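Local coordinates for protein muramoyltetrapeptide carboxypeptidase (Oxalobacter formigenes OXCC13, PDB 6UUK) that is probably a serine-type LD-carboxypeptidase of the S66 family, trimming muramoyl tetrapeptides derived from bacterial cell-wall peptidoglycan, at residues D208-D213 / W299-L304; S176-G181 / F186-F191. All coordinates share one frame; numbering follows the deposited sequence.

Contact 1: D208-D213 / W299-L304; sequences DNPDVD and WLRSRL
Arg301 reaches from the last turns of helix 293-303 to the loop at Asp208, Asn209 and Pro210, and almost everything that passes between the two segments goes through this one side chain. Its CB already points toward the loop. With CG anti to the carbonyl carbon (chi1 -70°) and the chain extended from CG to NE, the aliphatic part acts as a straight spacer across a wide gap, for even the closest pair of CA atoms, those of Pro210 and Arg301, lies 10.1 Å apart. NE finds its acceptor outside the two segments, and the terminal nitrogens divide the loop between them. NH1 gives a weak hydrogen bond to the backbone O of Asp208, 2.9 Å away and bent to 125°. NH2 comes to 2.5 Å from Asn209 OD1, which lies at the guanidinium edge, near its plane; the amide plane itself is turned 73° from that of the guanidinium. Over one face, toward the rim, sits Pro210 CD, 4.1 Å from NH2, a ring methylene that covers the flat cation without competing for its N-H groups. Helix 293-303 is the connection of a beta-alpha-beta crossover between the parallel strands 273-280 and 308-310, and the arginine tip turns back to that unit as well, since NH2 also makes a weak hydrogen bond to Val308 O. Replacing Arg301 by alanine removes the whole spacer and is likely to leave Asp208 O without its arginine donor and the Pro210 ring without the flat group beside it. Asparagine suits position 209 because its amide has two different ends: while OD1 faces the arginine, ND2 donates to Thr310 OG1 on strand 308-310.

Contact 2: S176-G181 / F186-F191; sequences SDFTRG and FTLNHF
Thr187 meets Asp177 through its methyl group: CG2, set anti to the backbone N, lies 4.0 Å from Asp177 OD1, and the two side chains cross at about a right angle. The same torsion sends OG1 elsewhere, to Lys318 O and Lys320 N, so the beta-branched threonine packs with one arm and bonds with the other. The carboxylate is likewise occupied outside the pair, for Asp177 OD2 accepts from Met173 N, with Lys320 NZ a long and weak ionic partner. Next along the helix, Leu188 brings its forked end back to the 176-181 segment although its CB does not point there. CD1 rests 3.6 Å from the backbone O of Asp177, while CG packs obliquely against the Phe178 ring, 4.0 Å from CE1. A branched aliphatic residue fits because its forked end packs on the Phe178 ring while one methyl lies along the backbone at Asp177. Phe191 completes the contacting side, one turn on from Thr187, whose O accepts its backbone N at 3.0 Å. Its CD2 approaches the edge of the Phe178 ring, near the plane of that ring, at 4.4 Å from CZ. Phe178 thus lies between partners on two helices, because Ala73 and Leu77 of helix 67-79 touch it too, and a large flat side chain is well suited to span them. Thr187, Leu188 and Phe191 together form one buried stripe of helix 185-196, packed against the weakly bonded turn 174-177 and the loop after it, consecutive elements of the chain that fold back on each other near the predicted serine-histidine-glutamate catalytic site of the S66 peptidases.

How the contacts relate
Contact 2 precedes contact 1 along the chain, and the two do not touch: their centres lie 32 Å apart and their nearest atoms about 16 Å. They differ in surroundings as well. Contact 2 is wholly buried and close to the predicted active site, the side chain of Asp177 being about 8 Å from that of His316 and about 9 Å from that of Ser152. Contact 1 is only partly buried, its centre about 22 Å from the chain centre, and away from those residues; its helix instead faces the dimer partner, where Trp299 donates to Asp101 of the second subunit. Contact 2 thus belongs to the surroundings of the predicted catalytic residues, contact 1 to the periphery of the C-terminal part.

Contact 1: D208-D213 / W299-L304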
loop_
_atom_site.group_PDB
_atom_site.type_symbol
_atom_site.label_atom_id
_atom_site.label_comp_id
_atom_site.label_asym_id
_atom_site.label_seq_id
_atom_site.Cartn_x
_atom_site.Cartn_y
_atom_site.Cartn_z
ATOM N N ASP B 208 2.669 -0.087 28.886
ATOM C CA ASP B 208 3.965 -0.238 28.220
ATOM C C ASP B 208 4.244 0.893 27.231
ATOM O O ASP B 208 4.954 0.703 26.242
ATOM C CB ASP B 208 4.072 -1.597 27.520
ATOM C CG ASP B 208 3.808 -2.756 28.459
ATOM O OD1 ASP B 208 4.093 -2.622 29.667
ATOM O OD2 ASP B 208 3.314 -3.803 27.989
ATOM N N ASN B 209 3.692 2.075 27.491
ATOM C CA ASN B 209 3.981 3.184 26.596
ATOM C C ASN B 209 4.986 4.140 27.229
ATOM O O ASN B 209 4.979 4.342 28.448
ATOM C CB ASN B 209 2.701 3.949 26.245
ATOM C CG ASN B 209 1.918 3.285 25.130
ATOM O OD1 ASN B 209 2.489 2.834 24.138
ATOM N ND2 ASN B 209 0.603 3.220 25.289
ATOM N N PRO B 210 5.866 4.732 26.425
ATOM C CA PRO B 210 6.854 5.665 26.973
ATOM C C PRO B 210 6.199 6.938 27.485
ATOM O O PRO B 210 5.094 7.310 27.087
ATOM C CB PRO B 210 7.771 5.955 25.779
ATOM C CG PRO B 210 6.911 5.708 24.585
ATOM C CD PRO B 210 6.006 4.571 24.968
ATOM N N ASP B 211 6.910 7.612 28.386
ATOM C CA ASP B 211 6.442 8.868 28.968
ATOM C C ASP B 211 6.879 10.006 28.056
ATOM O O ASP B 211 8.050 10.395 28.042
ATOM C CB ASP B 211 6.980 9.043 30.384
ATOM C CG ASP B 211 6.378 8.053 31.360
ATOM O OD1 ASP B 211 5.534 7.238 30.935
ATOM O OD2 ASP B 211 6.747 8.091 32.553
ATOM N N VAL B 212 5.934 10.543 27.291
ATOM C CA VAL B 212 6.211 11.612 26.344
ATOM C C VAL B 212 5.474 12.872 26.787
ATOM O O VAL B 212 4.583 12.838 27.636
ATOM C CB VAL B 212 5.825 11.223 24.902
ATOM C CG1 VAL B 212 6.300 9.814 24.589
ATOM C CG2 VAL B 212 4.324 11.350 24.695
ATOM N N ASP B 213 5.863 14.001 26.195
ATOM C CA ASP B 213 5.227 15.283 26.472
ATOM C C ASP B 213 5.475 16.235 25.311
ATOM O O ASP B 213 6.122 17.276 25.475
ATOM C CB ASP B 213 5.751 15.875 27.783
ATOM C CG ASP B 213 4.920 17.049 28.266
ATOM O OD1 ASP B 213 3.792 16.822 28.750
ATOM O OD2 ASP B 213 5.396 18.199 28.162
ATOM N N TRP B 299 9.674 -4.197 17.662
ATOM C CA TRP B 299 10.599 -3.983 16.554
ATOM C C TRP B 299 10.446 -2.587 15.966
ATOM O O TRP B 299 11.427 -2.005 15.489
ATOM C CB TRP B 299 10.381 -5.042 15.474
ATOM C CG TRP B 299 11.419 -5.020 14.393
ATOM C CD1 TRP B 299 12.564 -5.760 14.343
ATOM C CD2 TRP B 299 11.408 -4.217 13.205
ATOM N NE1 TRP B 299 13.267 -5.467 13.199
ATOM C CE2 TRP B 299 12.579 -4.524 12.484
ATOM C CE3 TRP B 299 10.523 -3.269 12.683
ATOM C CZ2 TRP B 299 12.886 -3.916 11.268
ATOM C CZ3 TRP B 299 10.830 -2.668 11.477
ATOM C CH2 TRP B 299 12.001 -2.994 10.782
ATOM N N LEU B 300 9.230 -2.038 15.988
ATOM C CA LEU B 300 9.013 -0.691 15.474
ATOM C C LEU B 300 9.684 0.350 16.361
ATOM O O LEU B 300 10.340 1.271 15.861
ATOM C CB LEU B 300 7.515 -0.411 15.360
ATOM C CG LEU B 300 7.114 0.933 14.752
ATOM C CD1 LEU B 300 7.381 0.946 13.254
ATOM C CD2 LEU B 300 5.654 1.244 15.046
ATOM N N ARG B 301 9.534 0.218 17.682
ATOM C CA ARG B 301 10.142 1.179 18.596
ATOM C C ARG B 301 11.662 1.084 18.587
ATOM O O ARG B 301 12.344 2.084 18.835
ATOM C CB ARG B 301 9.596 0.971 20.008
ATOM C CG ARG B 301 8.140 1.385 20.163
ATOM C CD ARG B 301 7.550 0.896 21.473
ATOM N NE ARG B 301 6.207 1.426 21.692
ATOM C CZ ARG B 301 5.387 1.015 22.653
ATOM N NH1 ARG B 301 5.766 0.057 23.486
ATOM N NH2 ARG B 301 4.184 1.558 22.777
ATOM N N SER B 302 12.211 -0.100 18.304
ATOM C CA SER B 302 13.658 -0.225 18.177
ATOM C C SER B 302 14.159 0.398 16.881
ATOM O O SER B 302 15.267 0.944 16.844
ATOM C CB SER B 302 14.071 -1.695 18.256
ATOM O OG SER B 302 13.725 -2.257 19.510
ATOM N N ARG B 303 13.359 0.332 15.814
ATOM C CA ARG B 303 13.755 0.921 14.541
ATOM C C ARG B 303 13.527 2.429 14.527
ATOM O O ARG B 303 14.420 3.195 14.148
ATOM C CB ARG B 303 12.990 0.253 13.395
ATOM C CG ARG B 303 12.939 1.075 12.111
ATOM C CD ARG B 303 14.312 1.222 11.472
ATOM N NE ARG B 303 14.725 0.012 10.767
ATOM C CZ ARG B 303 14.530 -0.196 9.468
ATOM N NH1 ARG B 303 13.928 0.727 8.731
ATOM N NH2 ARG B 303 14.937 -1.326 8.906
ATOM N N LEU B 304 12.341 2.870 14.937
ATOM C CA LEU B 304 12.005 4.284 14.859
ATOM C C LEU B 304 12.799 5.095 15.878
ATOM O O LEU B 304 13.187 4.600 16.940
ATOM C CB LEU B 304 10.509 4.495 15.087
ATOM C CG LEU B 304 9.557 3.890 14.054
ATOM C CD1 LEU B 304 8.151 4.438 14.248
ATOM C CD2 LEU B 304 10.054 4.149 12.640
#

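Contact 2: S176-G181 / F186-F191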
loop_
_atom_site.group_PDB
_atom_site.type_symbol
_atom_site.label_atom_id
_atom_site.label_comp_id
_atom_site.label_asym_id
_atom_site.label_seq_id
_atom_site.Cartn_x
_atom_site.Cartn_y
_atom_site.Cartn_z
ATOM N N SER B 176 -21.401 3.396 8.774
ATOM C CA SER B 176 -21.725 2.518 9.891
ATOM C C SER B 176 -21.807 3.251 11.225
ATOM O O SER B 176 -21.807 2.597 12.275
ATOM C CB SER B 176 -20.700 1.381 9.992
ATOM O OG SER B 176 -20.689 0.600 8.809
ATOM N N ASP B 177 -21.880 4.581 11.220
ATOM C CA ASP B 177 -21.981 5.353 12.451
ATOM C C ASP B 177 -23.346 5.986 12.663
ATOM O O ASP B 177 -23.719 6.245 13.809
ATOM C CB ASP B 177 -20.910 6.450 12.480
ATOM C CG ASP B 177 -19.505 5.887 12.543
ATOM O OD1 ASP B 177 -19.206 5.135 13.495
ATOM O OD2 ASP B 177 -18.702 6.183 11.634
ATOM N N PHE B 178 -24.098 6.242 11.592
ATOM C CA PHE B 178 -25.460 6.742 11.699
ATOM C C PHE B 178 -26.508 5.794 11.139
ATOM O O PHE B 178 -27.689 5.946 11.472
ATOM C CB PHE B 178 -25.596 8.101 10.993
ATOM C CG PHE B 178 -24.809 9.204 11.640
ATOM C CD1 PHE B 178 -25.284 9.837 12.777
ATOM C CD2 PHE B 178 -23.597 9.613 11.109
ATOM C CE1 PHE B 178 -24.563 10.853 13.377
ATOM C CE2 PHE B 178 -22.871 10.629 11.702
ATOM C CZ PHE B 178 -23.355 11.250 12.838
ATOM N N THR B 179 -26.119 4.828 10.306
ATOM C CA THR B 179 -27.057 3.854 9.763
ATOM C C THR B 179 -27.269 2.654 10.673
ATOM O O THR B 179 -28.290 1.969 10.544
ATOM C CB THR B 179 -26.579 3.352 8.396
ATOM O OG1 THR B 179 -25.232 2.876 8.504
ATOM C CG2 THR B 179 -26.640 4.465 7.362
ATOM N N ARG B 180 -26.338 2.381 11.581
ATOM C CA ARG B 180 -26.454 1.209 12.435
ATOM C C ARG B 180 -27.551 1.396 13.477
ATOM O O ARG B 180 -27.800 2.502 13.964
ATOM C CB ARG B 180 -25.124 0.921 13.130
ATOM C CG ARG B 180 -24.575 2.088 13.935
ATOM C CD ARG B 180 -23.570 1.605 14.964
ATOM N NE ARG B 180 -22.518 0.790 14.364
ATOM C CZ ARG B 180 -21.783 -0.089 15.037
ATOM N NH1 ARG B 180 -21.992 -0.277 16.332
ATOM N NH2 ARG B 180 -20.845 -0.788 14.413
ATOM N N GLY B 181 -28.220 0.290 13.812
ATOM C CA GLY B 181 -29.198 0.310 14.884
ATOM C C GLY B 181 -28.602 0.319 16.273
ATOM O O GLY B 181 -29.251 0.788 17.212
ATOM N N PHE B 186 -20.843 7.124 22.609
ATOM C CA PHE B 186 -19.470 7.617 22.677
ATOM C C PHE B 186 -19.062 8.293 21.375
ATOM O O PHE B 186 -18.415 9.347 21.390
ATOM C CB PHE B 186 -18.523 6.462 23.008
ATOM C CG PHE B 186 -17.073 6.856 23.070
ATOM C CD1 PHE B 186 -16.266 6.766 21.946
ATOM C CD2 PHE B 186 -16.514 7.303 24.255
ATOM C CE1 PHE B 186 -14.933 7.123 22.002
ATOM C CE2 PHE B 186 -15.180 7.660 24.316
ATOM C CZ PHE B 186 -14.390 7.570 23.188
ATOM N N THR B 187 -19.433 7.704 20.237
ATOM C CA THR B 187 -19.040 8.264 18.948
ATOM C C THR B 187 -19.822 9.534 18.635
ATOM O O THR B 187 -19.244 10.544 18.215
ATOM C CB THR B 187 -19.241 7.225 17.843
ATOM O OG1 THR B 187 -18.387 6.099 18.081
ATOM C CG2 THR B 187 -18.920 7.822 16.482
ATOM N N LEU B 188 -21.140 9.506 18.843
ATOM C CA LEU B 188 -21.975 10.637 18.454
ATOM C C LEU B 188 -21.773 11.838 19.370
ATOM O O LEU B 188 -21.844 12.983 18.909
ATOM C CB LEU B 188 -23.447 10.221 18.434
ATOM C CG LEU B 188 -24.009 9.665 17.120
ATOM C CD1 LEU B 188 -23.196 8.482 16.608
ATOM C CD2 LEU B 188 -25.469 9.275 17.288
ATOM N N ASN B 189 -21.520 11.607 20.660
ATOM C CA ASN B 189 -21.301 12.721 21.577
ATOM C C ASN B 189 -19.927 13.349 21.377
ATOM O O ASN B 189 -19.781 14.572 21.476
ATOM C CB ASN B 189 -21.474 12.258 23.025
ATOM C CG ASN B 189 -22.886 11.791 23.321
ATOM O OD1 ASN B 189 -23.693 11.598 22.411
ATOM N ND2 ASN B 189 -23.190 11.599 24.599
ATOM N N HIS B 190 -18.907 12.531 21.101
ATOM C CA HIS B 190 -17.590 13.079 20.795
ATOM C C HIS B 190 -17.593 13.836 19.474
ATOM O O HIS B 190 -16.822 14.787 19.303
ATOM C CB HIS B 190 -16.543 11.967 20.764
ATOM C CG HIS B 190 -15.953 11.652 22.103
ATOM N ND1 HIS B 190 -14.768 12.203 22.542
ATOM C CD2 HIS B 190 -16.380 10.840 23.099
ATOM C CE1 HIS B 190 -14.492 11.747 23.750
ATOM N NE2 HIS B 190 -15.455 10.917 24.111
ATOM N N PHE B 191 -18.448 13.433 18.532
ATOM C CA PHE B 191 -18.532 14.136 17.255
ATOM C C PHE B 191 -19.202 15.494 17.422
ATOM O O PHE B 191 -18.685 16.513 16.949
ATOM C CB PHE B 191 -19.285 13.282 16.235
ATOM C CG PHE B 191 -19.649 14.018 14.977
ATOM C CD1 PHE B 191 -18.684 14.327 14.034
ATOM C CD2 PHE B 191 -20.959 14.397 14.738
ATOM C CE1 PHE B 191 -19.019 15.005 12.876
ATOM C CE2 PHE B 191 -21.300 15.075 13.583
ATOM C CZ PHE B 191 -20.329 15.379 12.651
#